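Local coordinates for dipeptide Epimerase (Enterococcus faecalis V583, PDB 3JVA), which is a magnesium-binding enzyme of the mandelate racemase/muconate lactonizing enzyme family, joining an enolase-type N-terminal domain to a C-terminal TIM-barrel-like domain, at residues 323-328 against 334-339; 13-18 against 24-29; 303-308 against 317-322. All blocks are in the same frame, centred on the assembly; numbering follows the deposited sequence.

Interaction 1: residues 323-328 against 334-339; sequences FGLETA and VSLEAK
The ring of Phe323 packs against the backbone from Leu336 to Lys339, with Ala338 CA over one of its faces. With CG anti to the carbonyl carbon (chi1 -49°), the ring is directed from CB along the backbone of 337-339. CG reaches Ala338 CB at 4.1 Å. CD1 is closer still to Ala338 CA, at 3.6 Å, and this CA stands 3.8 Å from the ring centroid and 23° off the normal: a CH-pi contact displaced toward the rim. CD1 and CE1 both approach Glu337 O, CE1 to 3.1 Å. On the far side of the ring, CE2 and CZ both approach Lys339 O, a carbonyl oxygen buried here without a hydrogen-bond partner in the model; CZ is 3.1 Å from Lys339 O. Leu336 O sits at the ring edge, near its plane.

Leu336 turns the other way, toward the chain beyond Gly324. Its CD1 meets Leu325 CB at 3.7 Å, the two leucine side chains crossing nearly at right angles, while CD2 presses on Ala328 CB at 3.3 Å, tighter than usual for carbons.

The two loops flank the short strand 331-332, and the second leads into strand 341-343. Phe323 also packs on Thr131 and Ile133 of barrel strand 128-134, whereas Leu325 and Thr327 touch Ile13 of strand 3-21, in the N-terminal domain.

Interaction 2: residues 13-18 against 24-29; sequences IKLKET and GTIESA
Ile26 meets the first segment at two places. Its carbonyl oxygen lies 3.3 Å from Thr18 CA, a CA-H...O contact, and its CG2 packs at 4.1 Å against Leu15 CD1.

At Glu27 the backbone carbonyl is gripped twice: Leu15 N donates to Glu27 O at 3.0 Å, from above the carbonyl plane, and a water donates to the same oxygen at 2.7 Å. That water also donates to Leu15 O, so it bridges the two backbones where they begin to part. The Glu27 side chain starts with CG between the backbone N and carbonyl carbon (chi1 46°) and then extends. It runs alongside Thr18, with Glu27 CB 3.6 Å from Thr18 CG2. Its carboxylate passes near Lys14, but Lys14 NZ stays 4.5 Å from Glu27 OE2, beyond a salt bridge.

Ser28 faces Lys14 in an antiparallel non-hydrogen-bonded pair, both side chains on one face of the sheet. Its OG is held by Asp30 OD1; Ser28 N is buried without a partner.

Ala29 and Ile13 form the next, hydrogen-bonded pair. Ala29 N to Ile13 O is short and nearly straight (2.7 Å, 173°), and Ile13 N returns to Ala29 O at 3.1 Å. The methyl of Ala29 also meets Leu15 CD2.

The N-to-C directions of strand segments 13-15 and 24-27 make 120°, well short of antiparallel, consistent with the corners at 16-17 and at 28. Together they form part of the hairpin of strands 3-21 and 24-27 in the N-terminal domain. Ile26 packs on Phe19, Ile21 and Phe53, while Ile13 reaches across to Pro329 in a loop of the barrel domain.

Interaction 3: residues 303-308 against 317-322; sequences AAAHLA and ADLDAT
Ala305 and Leu319 mark the nearest backbone approach, their CA atoms 7.4 Å apart. On one side is a regular helix, as the i to i+4 bonds from Leu307 N to Ala303 O (3.1 Å) and from Ala308 N to Ala304 O (2.8 Å) demonstrate. On the other, the chain leaves strand 314-317, passes through an irregular link at 318-320 and enters a 3-10 turn at 321. No polar bond ties the two backbones together; the space between them is bridged by side chains.

One leucine does the bridging. Leu319 points its CB at the helix, and with chi1 -55° and chi2 171° it reaches out to bring both methyls against Ala304 and Ala305. CD2 touches Ala304 CB at 3.6 Å. CD1 is 4.1 Å from Ala304 CB as well, but lies nearer the helix backbone, 3.7 Å from Ala305 N and 3.8 Å from Ala305 CA, with Ala305 CB a little further off at 4.1 Å. The side chains of Ala304 and Ala305 are only methyls, and Leu319 CD1 reaches main-chain atoms beside them.

Helix 298-310 connects the parallel strands 287-290 and 314-317, a beta-alpha-beta crossover of the barrel. Leu319 lies two residues beyond strand 314-317, the last of the eight parallel strands; it also touches Ile301, one helical turn before Ala305, and its N is hydrogen-bonded to Thr131 OG1 of the first barrel strand.

All three touching residues are buried, and the 136 Å² buried between the segments is small. With neither charge nor hydrogen bond across it, the contact depends on apolar fit alone: dispersion between methyls and helix surface, with water excluded. The fork of Leu319 divides its contacts between Ala304 CB and the Ala305 backbone, and among the polar groups of the loop Asp320 OD2 is hydrogen-bonded elsewhere, to Thr134 N.

Overall arrangement
Interaction 1 stands between the other two. Its loop 323-328 runs along strand 3-21 of the N-terminal domain: Gly324 O to Lys16 N and Glu326 N to Lys14 O, both 2.9 Å, link it to interaction 2, whose centre is 14 Å away. Toward the barrel, Thr322 OG1 of interaction 3 is 2.7 Å from Ser335 O, and the centres are 12 Å apart. Interactions 2 and 3 do not touch, their nearest atoms being about 5 Å apart. The magnesium ion, bound by Asp189, Glu215 and Asp240, is about 12 Å from the side chain of Leu319 and about 14 Å from that of Ile26, so neither residue is a ligand.

Interaction 1: residues 323-328 against 334-339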
loop_
_atom_site.group_PDB
_atom_site.type_symbol
_atom_site.label_atom_id
_atom_site.label_comp_id
_atom_site.label_asym_id
_atom_site.label_seq_id
_atom_site.Cartn_x
_atom_site.Cartn_y
_atom_site.Cartn_z
ATOM N N PHE B 323 -26.341 -38.366 -13.855
ATOM C CA PHE B 323 -27.790 -38.422 -13.664
ATOM C C PHE B 323 -28.576 -37.951 -14.881
ATOM O O PHE B 323 -29.763 -38.254 -15.010
ATOM C CB PHE B 323 -28.215 -37.577 -12.455
ATOM C CG PHE B 323 -27.423 -37.843 -11.208
ATOM C CD1 PHE B 323 -26.858 -39.089 -10.967
ATOM C CD2 PHE B 323 -27.266 -36.841 -10.255
ATOM C CE1 PHE B 323 -26.146 -39.335 -9.793
ATOM C CE2 PHE B 323 -26.558 -37.076 -9.078
ATOM C CZ PHE B 323 -25.999 -38.321 -8.847
ATOM N N GLY B 324 -27.922 -37.203 -15.766
ATOM C CA GLY B 324 -28.604 -36.709 -16.950
ATOM C C GLY B 324 -28.239 -37.409 -18.245
ATOM O O GLY B 324 -28.578 -36.923 -19.326
ATOM N N LEU B 325 -27.553 -38.544 -18.146
ATOM C CA LEU B 325 -27.139 -39.300 -19.330
ATOM C C LEU B 325 -28.168 -40.373 -19.696
ATOM O O LEU B 325 -28.694 -41.055 -18.818
ATOM C CB LEU B 325 -25.788 -39.975 -19.069
ATOM C CG LEU B 325 -24.599 -39.085 -18.684
ATOM C CD1 LEU B 325 -23.366 -39.954 -18.487
ATOM C CD2 LEU B 325 -24.353 -38.044 -19.768
ATOM N N GLU B 326 -28.447 -40.529 -20.987
ATOM C CA GLU B 326 -29.408 -41.541 -21.431
ATOM C C GLU B 326 -28.855 -42.951 -21.298
ATOM O O GLU B 326 -29.610 -43.911 -21.151
ATOM C CB GLU B 326 -29.829 -41.283 -22.878
ATOM C CG GLU B 326 -30.861 -40.181 -23.023
ATOM C CD GLU B 326 -32.213 -40.554 -22.437
ATOM O OE1 GLU B 326 -33.125 -39.702 -22.474
ATOM O OE2 GLU B 326 -32.370 -41.695 -21.945
ATOM N N THR B 327 -27.535 -43.079 -21.360
ATOM C CA THR B 327 -26.906 -44.383 -21.220
ATOM C C THR B 327 -25.461 -44.187 -20.761
ATOM O O THR B 327 -24.903 -43.102 -20.917
ATOM C CB THR B 327 -26.966 -45.177 -22.554
ATOM O OG1 THR B 327 -26.663 -46.554 -22.302
ATOM C CG2 THR B 327 -25.983 -44.613 -23.571
ATOM N N ALA B 328 -24.872 -45.227 -20.176
ATOM C CA ALA B 328 -23.502 -45.148 -19.674
ATOM C C ALA B 328 -22.471 -45.469 -20.749
ATOM O O ALA B 328 -22.568 -46.488 -21.433
ATOM C CB ALA B 328 -23.328 -46.094 -18.501
ATOM N N VAL B 334 -19.146 -44.055 -10.930
ATOM C CA VAL B 334 -20.382 -43.448 -10.445
ATOM C C VAL B 334 -21.523 -43.825 -11.393
ATOM O O VAL B 334 -21.454 -43.565 -12.592
ATOM C CB VAL B 334 -20.219 -41.913 -10.369
ATOM C CG1 VAL B 334 -21.560 -41.242 -10.066
ATOM C CG2 VAL B 334 -19.196 -41.571 -9.294
ATOM N N SER B 335 -22.570 -44.441 -10.840
ATOM C CA SER B 335 -23.722 -44.889 -11.625
ATOM C C SER B 335 -24.609 -43.783 -12.190
ATOM O O SER B 335 -24.535 -42.627 -11.772
ATOM C CB SER B 335 -24.596 -45.825 -10.784
ATOM O OG SER B 335 -23.864 -46.966 -10.373
ATOM N N LEU B 336 -25.459 -44.162 -13.141
ATOM C CA LEU B 336 -26.387 -43.230 -13.773
ATOM C C LEU B 336 -27.527 -42.930 -12.814
ATOM O O LEU B 336 -28.251 -41.951 -12.986
ATOM C CB LEU B 336 -26.984 -43.833 -15.052
ATOM C CG LEU B 336 -26.089 -44.134 -16.253
ATOM C CD1 LEU B 336 -25.522 -42.845 -16.824
ATOM C CD2 LEU B 336 -24.981 -45.071 -15.826
ATOM N N GLU B 337 -27.684 -43.788 -11.812
ATOM C CA GLU B 337 -28.755 -43.641 -10.829
ATOM C C GLU B 337 -28.666 -42.325 -10.056
ATOM O O GLU B 337 -27.632 -42.013 -9.469
ATOM C CB GLU B 337 -28.709 -44.817 -9.853
ATOM C CG GLU B 337 -29.880 -44.885 -8.892
ATOM C CD GLU B 337 -29.748 -46.037 -7.915
ATOM O OE1 GLU B 337 -28.827 -46.003 -7.072
ATOM O OE2 GLU B 337 -30.562 -46.981 -7.997
ATOM N N ALA B 338 -29.755 -41.559 -10.051
ATOM C CA ALA B 338 -29.777 -40.287 -9.338
ATOM C C ALA B 338 -29.857 -40.537 -7.836
ATOM O O ALA B 338 -30.913 -40.882 -7.299
ATOM C CB ALA B 338 -30.965 -39.445 -9.805
ATOM N N LYS B 339 -28.720 -40.370 -7.170
ATOM C CA LYS B 339 -28.598 -40.570 -5.727
ATOM C C LYS B 339 -27.625 -39.513 -5.213
ATOM O O LYS B 339 -26.651 -39.181 -5.891
ATOM C CB LYS B 339 -28.031 -41.966 -5.429
ATOM C CG LYS B 339 -26.709 -42.262 -6.147
ATOM C CD LYS B 339 -25.965 -43.472 -5.572
ATOM C CE LYS B 339 -24.561 -43.608 -6.189
ATOM N NZ LYS B 339 -23.654 -44.532 -5.426
#

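Interaction 2: residues 13-18 against 24-29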
loop_
_atom_site.group_PDB
_atom_site.type_symbol
_atom_site.label_atom_id
_atom_site.label_comp_id
_atom_site.label_asym_id
_atom_site.label_seq_id
_atom_site.Cartn_x
_atom_site.Cartn_y
_atom_site.Cartn_z
ATOM N N ILE B 13 -23.074 -39.151 -25.856
ATOM C CA ILE B 13 -24.151 -39.694 -25.044
ATOM C C ILE B 13 -25.296 -38.695 -24.999
ATOM O O ILE B 13 -25.113 -37.551 -24.592
ATOM C CB ILE B 13 -23.654 -39.973 -23.599
ATOM C CG1 ILE B 13 -22.511 -41.000 -23.614
ATOM C CG2 ILE B 13 -24.798 -40.484 -22.744
ATOM C CD1 ILE B 13 -22.954 -42.426 -23.939
ATOM N N LYS B 14 -26.476 -39.130 -25.420
ATOM C CA LYS B 14 -27.638 -38.251 -25.420
ATOM C C LYS B 14 -27.990 -37.819 -24.000
ATOM O O LYS B 14 -27.862 -38.602 -23.052
ATOM C CB LYS B 14 -28.835 -38.960 -26.057
ATOM C CG LYS B 14 -30.011 -38.042 -26.322
ATOM C CD LYS B 14 -31.138 -38.764 -27.037
ATOM C CE LYS B 14 -32.205 -37.780 -27.482
ATOM N NZ LYS B 14 -31.610 -36.742 -28.367
ATOM N N LEU B 15 -28.423 -36.567 -23.860
ATOM C CA LEU B 15 -28.809 -36.019 -22.564
ATOM C C LEU B 15 -30.316 -36.170 -22.366
ATOM O O LEU B 15 -31.086 -36.025 -23.316
ATOM C CB LEU B 15 -28.455 -34.531 -22.484
ATOM C CG LEU B 15 -26.990 -34.093 -22.599
ATOM C CD1 LEU B 15 -26.929 -32.565 -22.655
ATOM C CD2 LEU B 15 -26.189 -34.618 -21.414
ATOM N N LYS B 16 -30.732 -36.454 -21.134
ATOM C CA LYS B 16 -32.154 -36.596 -20.824
ATOM C C LYS B 16 -32.857 -35.258 -21.039
ATOM O O LYS B 16 -34.004 -35.211 -21.488
ATOM C CB LYS B 16 -32.353 -37.051 -19.374
ATOM C CG LYS B 16 -31.923 -38.482 -19.095
ATOM C CD LYS B 16 -32.074 -38.824 -17.622
ATOM C CE LYS B 16 -31.636 -40.244 -17.327
ATOM N NZ LYS B 16 -31.705 -40.544 -15.864
ATOM N N GLU B 17 -32.163 -34.170 -20.715
ATOM C CA GLU B 17 -32.711 -32.826 -20.884
ATOM C C GLU B 17 -31.690 -31.952 -21.599
ATOM O O GLU B 17 -30.524 -31.916 -21.220
ATOM C CB GLU B 17 -33.046 -32.200 -19.523
ATOM C CG GLU B 17 -34.076 -32.970 -18.703
ATOM C CD GLU B 17 -34.459 -32.254 -17.412
ATOM O OE1 GLU B 17 -35.235 -32.831 -16.621
ATOM O OE2 GLU B 17 -33.991 -31.115 -17.185
ATOM N N THR B 18 -32.133 -31.251 -22.635
ATOM C CA THR B 18 -31.244 -30.380 -23.389
ATOM C C THR B 18 -30.768 -29.224 -22.517
ATOM O O THR B 18 -31.516 -28.711 -21.687
ATOM C CB THR B 18 -31.944 -29.814 -24.639
ATOM O OG1 THR B 18 -33.115 -29.089 -24.245
ATOM C CG2 THR B 18 -32.338 -30.942 -25.580
ATOM N N GLY B 24 -27.331 -20.835 -28.142
ATOM C CA GLY B 24 -27.539 -22.211 -28.563
ATOM C C GLY B 24 -28.006 -23.180 -27.496
ATOM O O GLY B 24 -28.464 -22.779 -26.424
ATOM N N THR B 25 -27.892 -24.468 -27.806
ATOM C CA THR B 25 -28.294 -25.527 -26.889
ATOM C C THR B 25 -27.382 -26.739 -27.050
ATOM O O THR B 25 -26.621 -26.838 -28.012
ATOM C CB THR B 25 -29.744 -25.986 -27.153
ATOM O OG1 THR B 25 -29.834 -26.547 -28.467
ATOM C CG2 THR B 25 -30.709 -24.814 -27.037
ATOM N N ILE B 26 -27.471 -27.658 -26.094
ATOM C CA ILE B 26 -26.676 -28.878 -26.103
ATOM C C ILE B 26 -27.602 -30.038 -25.764
ATOM O O ILE B 26 -28.240 -30.035 -24.710
ATOM C CB ILE B 26 -25.559 -28.824 -25.041
ATOM C CG1 ILE B 26 -24.689 -27.582 -25.257
ATOM C CG2 ILE B 26 -24.709 -30.089 -25.114
ATOM C CD1 ILE B 26 -23.621 -27.399 -24.204
ATOM N N GLU B 27 -27.687 -31.026 -26.648
ATOM C CA GLU B 27 -28.555 -32.170 -26.391
ATOM C C GLU B 27 -27.796 -33.479 -26.248
ATOM O O GLU B 27 -28.393 -34.529 -26.025
ATOM C CB GLU B 27 -29.617 -32.293 -27.487
ATOM C CG GLU B 27 -29.103 -32.144 -28.902
ATOM C CD GLU B 27 -30.227 -32.159 -29.928
ATOM O OE1 GLU B 27 -29.945 -31.959 -31.130
ATOM O OE2 GLU B 27 -31.394 -32.371 -29.532
ATOM N N SER B 28 -26.475 -33.406 -26.359
ATOM C CA SER B 28 -25.637 -34.591 -26.240
ATOM C C SER B 28 -24.325 -34.225 -25.557
ATOM O O SER B 28 -23.815 -33.120 -25.736
ATOM C CB SER B 28 -25.353 -35.171 -27.631
ATOM O OG SER B 28 -24.583 -36.361 -27.554
ATOM N N ALA B 29 -23.798 -35.144 -24.755
ATOM C CA ALA B 29 -22.529 -34.924 -24.077
ATOM C C ALA B 29 -21.478 -35.583 -24.957
ATOM O O ALA B 29 -21.339 -36.805 -24.961
ATOM C CB ALA B 29 -22.543 -35.566 -22.706
HETATM O O HOH W 1 -31.098 -34.313 -25.729
#

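Interaction 3: residues 303-308 against 317-322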
loop_
_atom_site.group_PDB
_atom_site.type_symbol
_atom_site.label_atom_id
_atom_site.label_comp_id
_atom_site.label_asym_id
_atom_site.label_seq_id
_atom_site.Cartn_x
_atom_site.Cartn_y
_atom_site.Cartn_z
ATOM N N ALA B 303 -13.564 -39.599 -11.369
ATOM C CA ALA B 303 -12.273 -39.068 -10.962
ATOM C C ALA B 303 -12.497 -37.954 -9.940
ATOM O O ALA B 303 -11.870 -37.928 -8.884
ATOM C CB ALA B 303 -11.514 -38.532 -12.180
ATOM N N ALA B 304 -13.411 -37.043 -10.255
ATOM C CA ALA B 304 -13.704 -35.933 -9.355
ATOM C C ALA B 304 -14.231 -36.409 -8.000
ATOM O O ALA B 304 -13.886 -35.840 -6.965
ATOM C CB ALA B 304 -14.706 -34.978 -10.011
ATOM N N ALA B 305 -15.057 -37.454 -8.006
ATOM C CA ALA B 305 -15.626 -37.983 -6.772
ATOM C C ALA B 305 -14.549 -38.583 -5.867
ATOM O O ALA B 305 -14.580 -38.393 -4.652
ATOM C CB ALA B 305 -16.701 -39.026 -7.093
ATOM N N HIS B 306 -13.597 -39.304 -6.452
ATOM C CA HIS B 306 -12.511 -39.884 -5.663
ATOM C C HIS B 306 -11.696 -38.761 -5.026
ATOM O O HIS B 306 -11.316 -38.842 -3.863
ATOM C CB HIS B 306 -11.613 -40.757 -6.550
ATOM C CG HIS B 306 -12.145 -42.143 -6.758
ATOM N ND1 HIS B 306 -11.757 -43.212 -5.982
ATOM C CD2 HIS B 306 -13.079 -42.620 -7.616
ATOM C CE1 HIS B 306 -12.427 -44.288 -6.351
ATOM N NE2 HIS B 306 -13.237 -43.956 -7.340
ATOM N N LEU B 307 -11.431 -37.711 -5.794
ATOM C CA LEU B 307 -10.676 -36.574 -5.282
ATOM C C LEU B 307 -11.439 -35.871 -4.157
ATOM O O LEU B 307 -10.869 -35.557 -3.109
ATOM C CB LEU B 307 -10.407 -35.568 -6.401
ATOM C CG LEU B 307 -9.693 -34.290 -5.939
ATOM C CD1 LEU B 307 -8.342 -34.638 -5.305
ATOM C CD2 LEU B 307 -9.507 -33.360 -7.121
ATOM N N ALA B 308 -12.724 -35.622 -4.386
ATOM C CA ALA B 308 -13.560 -34.943 -3.399
ATOM C C ALA B 308 -13.622 -35.751 -2.108
ATOM O O ALA B 308 -13.449 -35.211 -1.016
ATOM C CB ALA B 308 -14.963 -34.736 -3.959
ATOM N N ALA B 317 -19.777 -30.756 -3.332
ATOM C CA ALA B 317 -19.658 -31.419 -4.622
ATOM C C ALA B 317 -20.893 -31.209 -5.486
ATOM O O ALA B 317 -22.026 -31.312 -5.013
ATOM C CB ALA B 317 -19.403 -32.909 -4.420
ATOM N N ASP B 318 -20.656 -30.890 -6.751
ATOM C CA ASP B 318 -21.712 -30.679 -7.732
ATOM C C ASP B 318 -21.314 -31.616 -8.867
ATOM O O ASP B 318 -20.861 -31.180 -9.920
ATOM C CB ASP B 318 -21.718 -29.214 -8.193
ATOM C CG ASP B 318 -22.736 -28.944 -9.284
ATOM O OD1 ASP B 318 -23.805 -29.588 -9.275
ATOM O OD2 ASP B 318 -22.472 -28.078 -10.148
ATOM N N LEU B 319 -21.475 -32.914 -8.620
ATOM C CA LEU B 319 -21.093 -33.951 -9.582
ATOM C C LEU B 319 -22.322 -34.759 -9.970
ATOM O O LEU B 319 -22.469 -35.912 -9.574
ATOM C CB LEU B 319 -20.041 -34.861 -8.941
ATOM C CG LEU B 319 -18.802 -34.140 -8.400
ATOM C CD1 LEU B 319 -17.954 -35.112 -7.595
ATOM C CD2 LEU B 319 -18.000 -33.545 -9.559
ATOM N N ASP B 320 -23.183 -34.143 -10.772
ATOM C CA ASP B 320 -24.444 -34.750 -11.182
ATOM C C ASP B 320 -24.565 -35.111 -12.659
ATOM O O ASP B 320 -25.644 -35.488 -13.113
ATOM C CB ASP B 320 -25.578 -33.789 -10.817
ATOM C CG ASP B 320 -25.457 -32.449 -11.528
ATOM O OD1 ASP B 320 -24.369 -32.142 -12.077
ATOM O OD2 ASP B 320 -26.445 -31.689 -11.533
ATOM N N ALA B 321 -23.474 -35.013 -13.410
ATOM C CA ALA B 321 -23.536 -35.306 -14.839
ATOM C C ALA B 321 -24.077 -36.691 -15.209
ATOM O O ALA B 321 -24.818 -36.818 -16.184
ATOM C CB ALA B 321 -22.164 -35.095 -15.478
ATOM N N THR B 322 -23.730 -37.729 -14.450
ATOM C CA THR B 322 -24.215 -39.061 -14.808
ATOM C C THR B 322 -25.727 -39.192 -14.698
ATOM O O THR B 322 -26.330 -40.023 -15.384
ATOM C CB THR B 322 -23.567 -40.190 -13.960
ATOM O OG1 THR B 322 -23.994 -40.093 -12.595
ATOM C CG2 THR B 322 -22.045 -40.104 -14.029
#